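Local coordinates for protein polyketide synthase/nonribosomal peptide synthetase hybrid RzxB (Pseudomonas fluorescens, PDB 5IL6) that probably dehydrates beta-hydroxyacyl intermediates on a trans-AT polyketide assembly line that makes rhizoxin, the modelled part being its dehydratase domain, at residues Leu247-Arg252 with Leu265-Asp270; Ala140-Ser145 with Gln184-Ile189; Leu30-Gly35 with Ala94-Leu99; Gln48-Gly53 with Pro88-Ala93. All blocks are in the same frame, centred on the assembly; numbering follows the deposited sequence.

Overall arrangement
Contacts 1 and 2 lie together on one side of the chain centre, contacts 3 and 4 on the other, with the centres of contacts 1 and 3 about 32 Å apart. Contact 1 is the buried member, a strand-to-strand ladder with an apolar face. Contact 2 touches it through strand 184-190, the neighbour of strand 246-254, but relies on a loop phenylalanine and no hydrogen bond. Contact 3 joins two strand ends and adds a salt bridge at its partly exposed edge. Contact 4 is nested inside the chain loop that contact 3 closes, shares the Leu51, Phe89 and Leu99 cluster with it, and mixes a backbone bond with water bridges.

Contact 1 (Leu247-Arg252 with Leu265-Asp270); sequences LQVQIR and LALFDD
Gln250 and Phe268 pack on one face of an antiparallel strand pair, amide and ring planes 35° apart. From the Gln250 backbone, CB lies at the edge of the ring, 3.9 Å from Phe268 CE1. CG stands anti to the backbone N (chi1 -172°), the chain runs on extended through CD, and OE1 ends 4.1 Å from Phe268 CZ. The tip is held from beyond the hairpin, OE1 by Asp143 N and NE2 by Gln184 OE1. On the same face Gln248 NE2 donates to Asp269 O at 3.3 Å; this oxygen lies in the amide plane, while the donor is tilted 27° from the carbonyl plane. Paired backbone bonds tie Gln248 to Phe268 and Gln250 to Ala266. On the other face Leu265 CD2 touches Ile251 CG1 at 4.0 Å and Val249 CG1 at 4.1 Å, and Leu267 CD2 meets Leu247 CD1 at 4.0 Å. This apolar face turns to helix 204-212, where Leu247 and Val249 meet Leu206 and Ala210. Such packing of hairpin 246-254/261-268 on the helix is consistent with the hotdog fold, an antiparallel sheet wrapped round a helix, which dehydratase domains of this family carry in duplicate.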
loop_
_atom_site.group_PDB
_atom_site.type_symbol
_atom_site.label_atom_id
_atom_site.label_comp_id
_atom_site.label_asym_id
_atom_site.label_seq_id
_atom_site.Cartn_x
_atom_site.Cartn_y
_atom_site.Cartn_z
ATOM N N LEU A 247 5.571 -6.557 -12.150
ATOM C CA LEU A 247 5.537 -7.469 -11.017
ATOM C C LEU A 247 4.491 -8.553 -11.223
ATOM O O LEU A 247 3.497 -8.360 -11.929
ATOM C CB LEU A 247 5.225 -6.723 -9.714
ATOM C CG LEU A 247 6.268 -5.720 -9.231
ATOM C CD1 LEU A 247 5.711 -4.886 -8.091
ATOM C CD2 LEU A 247 7.532 -6.433 -8.797
ATOM N N GLN A 248 4.733 -9.693 -10.582
ATOM C CA GLN A 248 3.731 -10.728 -10.377
ATOM C C GLN A 248 3.291 -10.688 -8.922
ATOM O O GLN A 248 4.115 -10.482 -8.025
ATOM C CB GLN A 248 4.278 -12.124 -10.695
ATOM C CG GLN A 248 4.658 -12.362 -12.137
ATOM C CD GLN A 248 5.189 -13.763 -12.352
ATOM O OE1 GLN A 248 4.440 -14.671 -12.707
ATOM N NE2 GLN A 248 6.485 -13.950 -12.122
ATOM N N VAL A 249 1.998 -10.887 -8.687
ATOM C CA VAL A 249 1.438 -10.837 -7.342
ATOM C C VAL A 249 0.645 -12.113 -7.104
ATOM O O VAL A 249 -0.356 -12.361 -7.787
ATOM C CB VAL A 249 0.546 -9.601 -7.132
ATOM C CG1 VAL A 249 0.050 -9.546 -5.698
ATOM C CG2 VAL A 249 1.308 -8.329 -7.486
ATOM N N GLN A 250 1.089 -12.913 -6.139
ATOM C CA GLN A 250 0.344 -14.083 -5.698
ATOM C C GLN A 250 -0.517 -13.694 -4.506
ATOM O O GLN A 250 -0.016 -13.114 -3.536
ATOM C CB GLN A 250 1.284 -15.225 -5.317
ATOM C CG GLN A 250 0.553 -16.527 -5.044
ATOM C CD GLN A 250 1.473 -17.648 -4.621
ATOM O OE1 GLN A 250 2.693 -17.491 -4.582
ATOM N NE2 GLN A 250 0.886 -18.791 -4.288
ATOM N N ILE A 251 -1.804 -14.020 -4.575
ATOM C CA ILE A 251 -2.782 -13.602 -3.577
ATOM C C ILE A 251 -3.475 -14.845 -3.042
ATOM O O ILE A 251 -3.893 -15.711 -3.820
ATOM C CB ILE A 251 -3.808 -12.618 -4.168
ATOM C CG1 ILE A 251 -3.098 -11.395 -4.757
ATOM C CG2 ILE A 251 -4.813 -12.190 -3.100
ATOM C CD1 ILE A 251 -4.001 -10.484 -5.559
ATOM N N ARG A 252 -3.593 -14.932 -1.716
ATOM C CA ARG A 252 -4.266 -16.047 -1.057
ATOM C C ARG A 252 -5.282 -15.496 -0.071
ATOM O O ARG A 252 -4.931 -14.703 0.807
ATOM C CB ARG A 252 -3.267 -16.958 -0.336
ATOM C CG ARG A 252 -3.916 -17.991 0.585
ATOM C CD ARG A 252 -4.955 -18.826 -0.152
ATOM N NE ARG A 252 -5.431 -19.959 0.637
ATOM C CZ ARG A 252 -4.740 -21.080 0.822
ATOM N NH1 ARG A 252 -3.532 -21.218 0.290
ATOM N NH2 ARG A 252 -5.256 -22.064 1.545
ATOM N N LEU A 265 -0.436 -11.560 0.501
ATOM C CA LEU A 265 0.065 -11.248 -0.827
ATOM C C LEU A 265 1.582 -11.355 -0.837
ATOM O O LEU A 265 2.245 -11.129 0.179
ATOM C CB LEU A 265 -0.343 -9.833 -1.286
ATOM C CG LEU A 265 -1.835 -9.531 -1.450
ATOM C CD1 LEU A 265 -2.501 -9.246 -0.110
ATOM C CD2 LEU A 265 -2.037 -8.364 -2.409
ATOM N N ALA A 266 2.122 -11.705 -1.999
ATOM C CA ALA A 266 3.562 -11.723 -2.210
ATOM C C ALA A 266 3.841 -11.157 -3.591
ATOM O O ALA A 266 3.188 -11.541 -4.566
ATOM C CB ALA A 266 4.133 -13.140 -2.081
ATOM N N LEU A 267 4.805 -10.246 -3.668
ATOM C CA LEU A 267 5.151 -9.568 -4.907
ATOM C C LEU A 267 6.458 -10.139 -5.432
ATOM O O LEU A 267 7.444 -10.226 -4.690
ATOM C CB LEU A 267 5.276 -8.059 -4.688
ATOM C CG LEU A 267 3.965 -7.297 -4.448
ATOM C CD1 LEU A 267 3.302 -7.695 -3.134
ATOM C CD2 LEU A 267 4.201 -5.796 -4.485
ATOM N N PHE A 268 6.462 -10.525 -6.705
ATOM C CA PHE A 268 7.624 -11.132 -7.331
ATOM C C PHE A 268 7.965 -10.378 -8.604
ATOM O O PHE A 268 7.089 -9.817 -9.267
ATOM C CB PHE A 268 7.379 -12.614 -7.674
ATOM C CG PHE A 268 6.885 -13.438 -6.518
ATOM C CD1 PHE A 268 5.536 -13.477 -6.207
ATOM C CD2 PHE A 268 7.766 -14.183 -5.752
ATOM C CE1 PHE A 268 5.074 -14.237 -5.148
ATOM C CE2 PHE A 268 7.310 -14.946 -4.692
ATOM C CZ PHE A 268 5.963 -14.972 -4.391
ATOM N N ASP A 269 9.248 -10.382 -8.953
ATOM C CA ASP A 269 9.655 -9.843 -10.238
ATOM C C ASP A 269 9.299 -10.832 -11.346
ATOM O O ASP A 269 8.838 -11.949 -11.095
ATOM C CB ASP A 269 11.152 -9.520 -10.237
ATOM C CG ASP A 269 12.029 -10.755 -10.114
ATOM O OD1 ASP A 269 11.502 -11.888 -10.134
ATOM O OD2 ASP A 269 13.260 -10.588 -9.989
ATOM N N ASP A 270 9.510 -10.411 -12.594
ATOM C CA ASP A 270 9.145 -11.261 -13.720
ATOM C C ASP A 270 9.915 -12.575 -13.722
ATOM O O ASP A 270 9.518 -13.510 -14.424
ATOM C CB ASP A 270 9.388 -10.524 -15.038
ATOM C CG ASP A 270 8.327 -9.474 -15.327
ATOM O OD1 ASP A 270 7.325 -9.411 -14.586
ATOM O OD2 ASP A 270 8.494 -8.716 -16.306
#

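Contact 2 (Ala140-Ser145 with Gln184-Ile189); sequences AWLDFS and QALARI
Phe144 and Leu186, with CA atoms 7.1 Å apart, mark the nearest backbone approach of an irregular loop to strand 184-190, and no hydrogen bond joins the two segments. The contact is therefore made by side chains, chiefly by the Phe144 ring lying over Leu186. CG of Phe144 stands anti to the backbone N (chi1 -166°), and one ring face receives Leu186 CB in a CH-pi contact, 3.7 Å from the ring centroid and 16° off the ring normal. CB sits a little toward the rim, nearest to Phe144 CD2 at 3.6 Å. Leu186 CD2 reaches that same ring atom, Phe144 CD2, at 3.7 Å, and also lies over a face of the Arg188 guanidinium in its own strand. The other branch of the leucine is used differently: Leu186 CD1 meets Leu142 CD1 at 3.7 Å, the two side chains crossing at about a right angle. Gln184 slides past Phe144 in the opposite direction, its amide turned 47° from the ring. Its OE1 lies at the ring edge, in plane, 4.0 Å from Phe144 CD1, while taking its hydrogen bond from Gln250. The loop lies on the face of the strand that carries Gln184 and Leu186. Strand 184-190 runs between 246-254 and 175-181; Phe144 extends onto Val179 and Gln181 of the latter, Leu142 onto Gln248 of the former, and Ile189 packs against Leu206 and Ala209 of helix 204-212.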
loop_
_atom_site.group_PDB
_atom_site.type_symbol
_atom_site.label_atom_id
_atom_site.label_comp_id
_atom_site.label_asym_id
_atom_site.label_seq_id
_atom_site.Cartn_x
_atom_site.Cartn_y
_atom_site.Cartn_z
ATOM N N ALA A 140 9.116 -15.644 0.181
ATOM C CA ALA A 140 7.982 -16.460 -0.208
ATOM C C ALA A 140 8.294 -17.061 -1.573
ATOM O O ALA A 140 9.138 -16.556 -2.316
ATOM C CB ALA A 140 6.693 -15.636 -0.280
ATOM N N TRP A 141 7.628 -18.161 -1.898
ATOM C CA TRP A 141 7.900 -18.875 -3.137
ATOM C C TRP A 141 6.688 -18.775 -4.037
ATOM O O TRP A 141 5.556 -18.983 -3.587
ATOM C CB TRP A 141 8.253 -20.335 -2.875
ATOM C CG TRP A 141 9.412 -20.460 -1.972
ATOM C CD1 TRP A 141 10.672 -19.990 -2.191
ATOM C CD2 TRP A 141 9.431 -21.089 -0.690
ATOM N NE1 TRP A 141 11.479 -20.290 -1.123
ATOM C CE2 TRP A 141 10.741 -20.965 -0.187
ATOM C CE3 TRP A 141 8.470 -21.747 0.081
ATOM C CZ2 TRP A 141 11.113 -21.477 1.053
ATOM C CZ3 TRP A 141 8.839 -22.254 1.310
ATOM C CH2 TRP A 141 10.151 -22.117 1.785
ATOM N N LEU A 142 6.920 -18.419 -5.293
ATOM C CA LEU A 142 5.815 -18.384 -6.230
ATOM C C LEU A 142 5.320 -19.818 -6.333
ATOM O O LEU A 142 6.021 -20.692 -6.852
ATOM C CB LEU A 142 6.274 -17.804 -7.566
ATOM C CG LEU A 142 5.238 -17.521 -8.652
ATOM C CD1 LEU A 142 4.060 -16.746 -8.082
ATOM C CD2 LEU A 142 5.889 -16.717 -9.772
ATOM N N ASP A 143 4.096 -20.053 -5.870
ATOM C CA ASP A 143 3.541 -21.390 -5.706
ATOM C C ASP A 143 2.391 -21.655 -6.654
ATOM O O ASP A 143 1.709 -22.678 -6.510
ATOM C CB ASP A 143 3.012 -21.567 -4.280
ATOM C CG ASP A 143 3.994 -22.244 -3.350
ATOM O OD1 ASP A 143 5.207 -21.965 -3.444
ATOM O OD2 ASP A 143 3.538 -23.051 -2.508
ATOM N N PHE A 144 2.191 -20.807 -7.658
ATOM C CA PHE A 144 0.926 -20.798 -8.375
ATOM C C PHE A 144 0.991 -21.731 -9.582
ATOM O O PHE A 144 1.879 -21.613 -10.435
ATOM C CB PHE A 144 0.584 -19.373 -8.797
ATOM C CG PHE A 144 -0.829 -19.224 -9.247
ATOM C CD1 PHE A 144 -1.834 -19.167 -8.307
ATOM C CD2 PHE A 144 -1.158 -19.186 -10.581
ATOM C CE1 PHE A 144 -3.143 -19.047 -8.688
ATOM C CE2 PHE A 144 -2.468 -19.066 -10.979
ATOM C CZ PHE A 144 -3.468 -18.998 -10.030
ATOM N N SER A 145 0.136 -22.736 -9.585
ATOM C CA SER A 145 -0.058 -23.605 -10.731
ATOM C C SER A 145 -1.358 -23.161 -11.388
ATOM O O SER A 145 -2.401 -23.113 -10.725
ATOM C CB SER A 145 -0.134 -25.082 -10.314
ATOM O OG SER A 145 -0.137 -25.908 -11.463
ATOM N N GLN A 184 -6.834 -18.835 -4.469
ATOM C CA GLN A 184 -5.602 -18.144 -4.819
ATOM C C GLN A 184 -5.762 -17.455 -6.166
ATOM O O GLN A 184 -6.549 -17.887 -7.014
ATOM C CB GLN A 184 -4.406 -19.103 -4.889
ATOM C CG GLN A 184 -3.971 -19.663 -3.556
ATOM C CD GLN A 184 -2.604 -20.316 -3.617
ATOM O OE1 GLN A 184 -1.747 -19.917 -4.405
ATOM N NE2 GLN A 184 -2.390 -21.327 -2.779
ATOM N N ALA A 185 -5.005 -16.379 -6.358
ATOM C CA ALA A 185 -5.008 -15.653 -7.616
ATOM C C ALA A 185 -3.595 -15.183 -7.922
ATOM O O ALA A 185 -2.781 -14.977 -7.017
ATOM C CB ALA A 185 -5.966 -14.456 -7.583
ATOM N N LEU A 186 -3.313 -15.014 -9.211
ATOM C CA LEU A 186 -2.024 -14.523 -9.672
ATOM C C LEU A 186 -2.266 -13.347 -10.604
ATOM O O LEU A 186 -2.999 -13.473 -11.590
ATOM C CB LEU A 186 -1.235 -15.620 -10.394
ATOM C CG LEU A 186 0.193 -15.248 -10.807
ATOM C CD1 LEU A 186 1.071 -15.055 -9.575
ATOM C CD2 LEU A 186 0.784 -16.296 -11.738
ATOM N N ALA A 187 -1.654 -12.210 -10.291
ATOM C CA ALA A 187 -1.861 -10.984 -11.043
ATOM C C ALA A 187 -0.546 -10.507 -11.642
ATOM O O ALA A 187 0.527 -10.697 -11.061
ATOM C CB ALA A 187 -2.447 -9.884 -10.151
ATOM N N ARG A 188 -0.641 -9.898 -12.819
ATOM C CA ARG A 188 0.472 -9.189 -13.434
ATOM C C ARG A 188 0.165 -7.701 -13.417
ATOM O O ARG A 188 -0.911 -7.278 -13.853
ATOM C CB ARG A 188 0.721 -9.662 -14.868
ATOM C CG ARG A 188 1.587 -10.906 -14.969
ATOM C CD ARG A 188 0.799 -12.165 -14.670
ATOM N NE ARG A 188 1.545 -13.369 -15.023
ATOM C CZ ARG A 188 1.014 -14.585 -15.107
ATOM N NH1 ARG A 188 -0.279 -14.769 -14.868
ATOM N NH2 ARG A 188 1.773 -15.619 -15.437
ATOM N N ILE A 189 1.107 -6.917 -12.903
ATOM C CA ILE A 189 0.960 -5.475 -12.776
ATOM C C ILE A 189 2.229 -4.815 -13.293
ATOM O O ILE A 189 3.314 -5.405 -13.259
ATOM C CB ILE A 189 0.674 -5.057 -11.315
ATOM C CG1 ILE A 189 1.829 -5.475 -10.399
ATOM C CG2 ILE A 189 -0.633 -5.676 -10.839
ATOM C CD1 ILE A 189 1.709 -4.967 -8.971
#

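Contact 3 (Leu30-Gly35 with Ala94-Leu99); sequences LSRFSG and ANNGEL
A type I' beta turn, Asn95 to Glu98, starts strand 98-105, which pairs antiparallel with strand 27-32 as Arg32 and Phe33 meet Glu98 and Gly97. The turn is braced by an Asx turn, Asn95 OD1 accepting from Gly97 N at 2.7 Å. Gly97, at positive phi (74°), brings its CA to 3.3 Å from Phe33 O, and its own O accepts from Phe33 N at 2.8 Å. Beyond it Ser31 and Leu99 form a hydrogen-bonded pair. On the more open face Arg32 and Glu98 lie side by side, pointing the same way, in a salt bridge. The arginine chain bends at chi3 (-55°), bringing NE to 3.1 Å from Glu98 OE2 in a weak bond; NH2 approaches the same oxygen, though the modelled distance is too short to be trusted. The guanidinium and carboxylate planes are 49° apart. Leu30 CD1 packs on Glu98 CB at 3.7 Å. On the opposite face Phe33 presents its ring edge to Leu99, CE2 lying 4.2 Å from CB. Strand 27-32 runs between strands 19-20 and 98-105, and Leu99 continues inward onto Ile115 and Ala117 of strand 110-118.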
loop_
_atom_site.group_PDB
_atom_site.type_symbol
_atom_site.label_atom_id
_atom_site.label_comp_id
_atom_site.label_asym_id
_atom_site.label_seq_id
_atom_site.Cartn_x
_atom_site.Cartn_y
_atom_site.Cartn_z
ATOM N N LEU A 30 7.502 15.803 6.862
ATOM C CA LEU A 30 6.356 16.544 6.359
ATOM C C LEU A 30 6.331 16.470 4.841
ATOM O O LEU A 30 7.345 16.730 4.186
ATOM C CB LEU A 30 6.410 18.006 6.822
ATOM C CG LEU A 30 5.461 19.007 6.156
ATOM C CD1 LEU A 30 4.013 18.545 6.240
ATOM C CD2 LEU A 30 5.623 20.376 6.803
ATOM N N SER A 31 5.179 16.093 4.293
ATOM C CA SER A 31 4.908 16.193 2.867
ATOM C C SER A 31 3.668 17.052 2.663
ATOM O O SER A 31 2.685 16.921 3.399
ATOM C CB SER A 31 4.704 14.813 2.236
ATOM O OG SER A 31 5.762 13.938 2.581
ATOM N N ARG A 32 3.725 17.941 1.675
ATOM C CA ARG A 32 2.597 18.794 1.325
ATOM C C ARG A 32 2.147 18.438 -0.083
ATOM O O ARG A 32 2.925 18.559 -1.036
ATOM C CB ARG A 32 2.963 20.276 1.415
ATOM C CG ARG A 32 1.777 21.202 1.152
ATOM C CD ARG A 32 2.092 22.661 1.448
ATOM N NE ARG A 32 2.580 22.856 2.814
ATOM C CZ ARG A 32 3.860 22.970 3.158
ATOM N NH1 ARG A 32 4.818 22.914 2.242
ATOM N NH2 ARG A 32 4.188 23.145 4.432
ATOM N N PHE A 33 0.901 17.999 -0.209
ATOM C CA PHE A 33 0.336 17.589 -1.484
ATOM C C PHE A 33 -0.626 18.652 -1.998
ATOM O O PHE A 33 -1.312 19.320 -1.220
ATOM C CB PHE A 33 -0.396 16.251 -1.352
ATOM C CG PHE A 33 0.465 15.139 -0.823
ATOM C CD1 PHE A 33 1.328 14.457 -1.661
ATOM C CD2 PHE A 33 0.411 14.780 0.513
ATOM C CE1 PHE A 33 2.124 13.433 -1.177
ATOM C CE2 PHE A 33 1.204 13.758 1.004
ATOM C CZ PHE A 33 2.059 13.083 0.157
ATOM N N SER A 34 -0.672 18.796 -3.323
ATOM C CA SER A 34 -1.609 19.707 -3.965
ATOM C C SER A 34 -2.944 19.052 -4.287
ATOM O O SER A 34 -3.942 19.765 -4.466
ATOM C CB SER A 34 -1.006 20.259 -5.261
ATOM O OG SER A 34 -0.742 19.212 -6.181
ATOM N N GLY A 35 -2.991 17.724 -4.353
ATOM C CA GLY A 35 -4.151 16.998 -4.813
ATOM C C GLY A 35 -4.076 16.557 -6.262
ATOM O O GLY A 35 -4.853 15.687 -6.670
ATOM N N ALA A 94 -8.104 23.144 5.164
ATOM C CA ALA A 94 -7.801 23.014 6.586
ATOM C C ALA A 94 -6.390 22.492 6.819
ATOM O O ALA A 94 -5.627 23.061 7.609
ATOM C CB ALA A 94 -8.808 22.079 7.234
ATOM N N ASN A 95 -6.024 21.411 6.140
ATOM C CA ASN A 95 -4.713 20.815 6.329
ATOM C C ASN A 95 -3.674 21.360 5.366
ATOM O O ASN A 95 -2.488 21.066 5.536
ATOM C CB ASN A 95 -4.795 19.286 6.193
ATOM C CG ASN A 95 -5.352 18.832 4.852
ATOM O OD1 ASN A 95 -5.145 19.477 3.821
ATOM N ND2 ASN A 95 -6.054 17.706 4.862
ATOM N N ASN A 96 -4.087 22.143 4.370
ATOM C CA ASN A 96 -3.155 22.734 3.415
ATOM C C ASN A 96 -2.355 21.650 2.699
ATOM O O ASN A 96 -1.244 21.891 2.220
ATOM C CB ASN A 96 -2.222 23.730 4.107
ATOM C CG ASN A 96 -1.407 24.549 3.130
ATOM O OD1 ASN A 96 -1.912 24.996 2.101
ATOM N ND2 ASN A 96 -0.133 24.750 3.447
ATOM N N GLY A 97 -2.923 20.448 2.623
ATOM C CA GLY A 97 -2.248 19.332 1.996
ATOM C C GLY A 97 -1.120 18.741 2.805
ATOM O O GLY A 97 -0.373 17.911 2.279
ATOM N N GLU A 98 -0.979 19.124 4.072
ATOM C CA GLU A 98 0.184 18.755 4.871
ATOM C C GLU A 98 -0.089 17.458 5.622
ATOM O O GLU A 98 -1.068 17.357 6.370
ATOM C CB GLU A 98 0.534 19.876 5.849
ATOM C CG GLU A 98 0.997 21.156 5.171
ATOM C CD GLU A 98 1.337 22.256 6.162
ATOM O OE1 GLU A 98 0.747 22.278 7.262
ATOM O OE2 GLU A 98 2.193 23.104 5.839
ATOM N N LEU A 99 0.788 16.475 5.426
ATOM C CA LEU A 99 0.710 15.184 6.094
ATOM C C LEU A 99 2.020 14.946 6.833
ATOM O O LEU A 99 3.090 14.927 6.215
ATOM C CB LEU A 99 0.443 14.065 5.082
ATOM C CG LEU A 99 -0.048 12.712 5.602
ATOM C CD1 LEU A 99 -1.319 12.853 6.417
ATOM C CD2 LEU A 99 -0.290 11.784 4.432
#

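Contact 4 (Gln48-Gly53 with Pro88-Ala93); sequences QAVLAG and PFSVDA
Within the hotdog-type range of this dehydratase, Val50 and Leu51 dock against Pro88 and Phe89, joining the segment that leads into helix 53-67 to the loop between strands 77-85 and 98-105. The tight part centres on Val50, whose CG1, anti to the backbone N (chi1 176°), presses on Pro88 CB at 3.3 Å, closer than usual van der Waals contact. Next to it Leu51 N donates to Phe89 O at 2.9 Å in a nearly straight bond (173°), and a water bridges Leu51 O and Phe89 N beside this direct bond. Leu51 CB meets the edge of the Phe89 ring, 4.1 Å from CD2. Leu51 and Phe89 are backed by Leu99, which touches both, and His127 meets the Phe89 ring edge-to-face. Val50 O is hydrogen-bonded to His43 ND1; by its place in the sequence His43 probably corresponds to the histidine of the family's HxxxGxxxxP motif, whose proline position is Ala52 here. On the looser side a second water donates to Ala49 O and accepts from Val91 N. Toward the exposed Gln48 the packing thins, Gln48 CB coming only to 4.5 Å from Ser90 OG. That hydroxyl is fixed instead by Ala49: Ser90 OG donates to Ala49 O at 2.9 Å, approaching 36° out of the carbonyl plane, while its oxygen also rests 3.3 Å from Val50 CG2.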
loop_
_atom_site.group_PDB
_atom_site.type_symbol
_atom_site.label_atom_id
_atom_site.label_comp_id
_atom_site.label_asym_id
_atom_site.label_seq_id
_atom_site.Cartn_x
_atom_site.Cartn_y
_atom_site.Cartn_z
ATOM N N GLN A 48 -14.100 11.724 -4.190
ATOM C CA GLN A 48 -13.041 12.551 -3.628
ATOM C C GLN A 48 -11.683 11.912 -3.875
ATOM O O GLN A 48 -11.516 10.700 -3.711
ATOM C CB GLN A 48 -13.229 12.753 -2.123
ATOM C CG GLN A 48 -14.509 13.461 -1.736
ATOM C CD GLN A 48 -14.576 13.747 -0.250
ATOM O OE1 GLN A 48 -14.897 12.870 0.551
ATOM N NE2 GLN A 48 -14.270 14.984 0.126
ATOM N N ALA A 49 -10.713 12.737 -4.258
ATOM C CA ALA A 49 -9.335 12.276 -4.355
ATOM C C ALA A 49 -8.811 11.983 -2.956
ATOM O O ALA A 49 -8.734 12.882 -2.112
ATOM C CB ALA A 49 -8.469 13.324 -5.050
ATOM N N VAL A 50 -8.466 10.724 -2.708
ATOM C CA VAL A 50 -8.049 10.262 -1.391
ATOM C C VAL A 50 -6.720 9.540 -1.537
ATOM O O VAL A 50 -6.516 8.777 -2.488
ATOM C CB VAL A 50 -9.106 9.337 -0.751
ATOM C CG1 VAL A 50 -8.616 8.786 0.575
ATOM C CG2 VAL A 50 -10.421 10.082 -0.562
ATOM N N LEU A 51 -5.814 9.784 -0.594
ATOM C CA LEU A 51 -4.506 9.148 -0.638
ATOM C C LEU A 51 -4.662 7.640 -0.505
ATOM O O LEU A 51 -5.263 7.150 0.457
ATOM C CB LEU A 51 -3.618 9.694 0.480
ATOM C CG LEU A 51 -2.115 9.439 0.355
ATOM C CD1 LEU A 51 -1.550 10.004 -0.949
ATOM C CD2 LEU A 51 -1.378 10.021 1.556
ATOM N N ALA A 52 -4.125 6.904 -1.474
ATOM C CA ALA A 52 -4.187 5.452 -1.424
ATOM C C ALA A 52 -3.488 4.935 -0.173
ATOM O O ALA A 52 -2.425 5.430 0.215
ATOM C CB ALA A 52 -3.547 4.852 -2.676
ATOM N N GLY A 53 -4.103 3.942 0.469
ATOM C CA GLY A 53 -3.493 3.346 1.646
ATOM C C GLY A 53 -2.080 2.864 1.386
ATOM O O GLY A 53 -1.206 2.969 2.251
ATOM N N PRO A 88 -9.352 8.279 5.955
ATOM C CA PRO A 88 -8.683 8.585 4.691
ATOM C C PRO A 88 -8.184 10.020 4.700
ATOM O O PRO A 88 -8.732 10.888 5.386
ATOM C CB PRO A 88 -9.784 8.377 3.640
ATOM C CG PRO A 88 -10.929 7.732 4.381
ATOM C CD PRO A 88 -10.807 8.222 5.781
ATOM N N PHE A 89 -7.126 10.268 3.935
ATOM C CA PHE A 89 -6.537 11.595 3.845
ATOM C C PHE A 89 -6.894 12.220 2.503
ATOM O O PHE A 89 -6.650 11.624 1.448
ATOM C CB PHE A 89 -5.019 11.553 4.009
ATOM C CG PHE A 89 -4.362 12.883 3.771
ATOM C CD1 PHE A 89 -4.346 13.848 4.763
ATOM C CD2 PHE A 89 -3.783 13.177 2.547
ATOM C CE1 PHE A 89 -3.751 15.080 4.544
ATOM C CE2 PHE A 89 -3.188 14.406 2.321
ATOM C CZ PHE A 89 -3.171 15.357 3.321
ATOM N N SER A 90 -7.472 13.415 2.554
ATOM C CA SER A 90 -7.703 14.233 1.375
ATOM C C SER A 90 -7.144 15.624 1.625
ATOM O O SER A 90 -7.067 16.085 2.768
ATOM C CB SER A 90 -9.196 14.325 1.020
ATOM O OG SER A 90 -9.705 13.067 0.611
ATOM N N VAL A 91 -6.741 16.280 0.545
ATOM C CA VAL A 91 -6.218 17.638 0.619
ATOM C C VAL A 91 -7.380 18.616 0.712
ATOM O O VAL A 91 -8.304 18.581 -0.110
ATOM C CB VAL A 91 -5.335 17.945 -0.600
ATOM C CG1 VAL A 91 -4.880 19.404 -0.588
ATOM C CG2 VAL A 91 -4.133 17.004 -0.635
ATOM N N ASP A 92 -7.342 19.488 1.716
ATOM C CA ASP A 92 -8.325 20.557 1.827
ATOM C C ASP A 92 -7.652 21.793 2.405
ATOM O O ASP A 92 -6.491 21.761 2.822
ATOM C CB ASP A 92 -9.530 20.130 2.677
ATOM C CG ASP A 92 -9.147 19.717 4.087
ATOM O OD1 ASP A 92 -8.255 20.356 4.683
ATOM O OD2 ASP A 92 -9.756 18.757 4.608
ATOM N N ALA A 93 -8.406 22.895 2.426
ATOM C CA ALA A 93 -7.877 24.150 2.946
ATOM C C ALA A 93 -7.452 24.023 4.403
ATOM O O ALA A 93 -6.541 24.727 4.849
ATOM C CB ALA A 93 -8.919 25.259 2.792
HETATM O O HOH W 1 -7.444 15.348 -2.086
HETATM O O HOH W 2 -5.853 8.047 2.884
#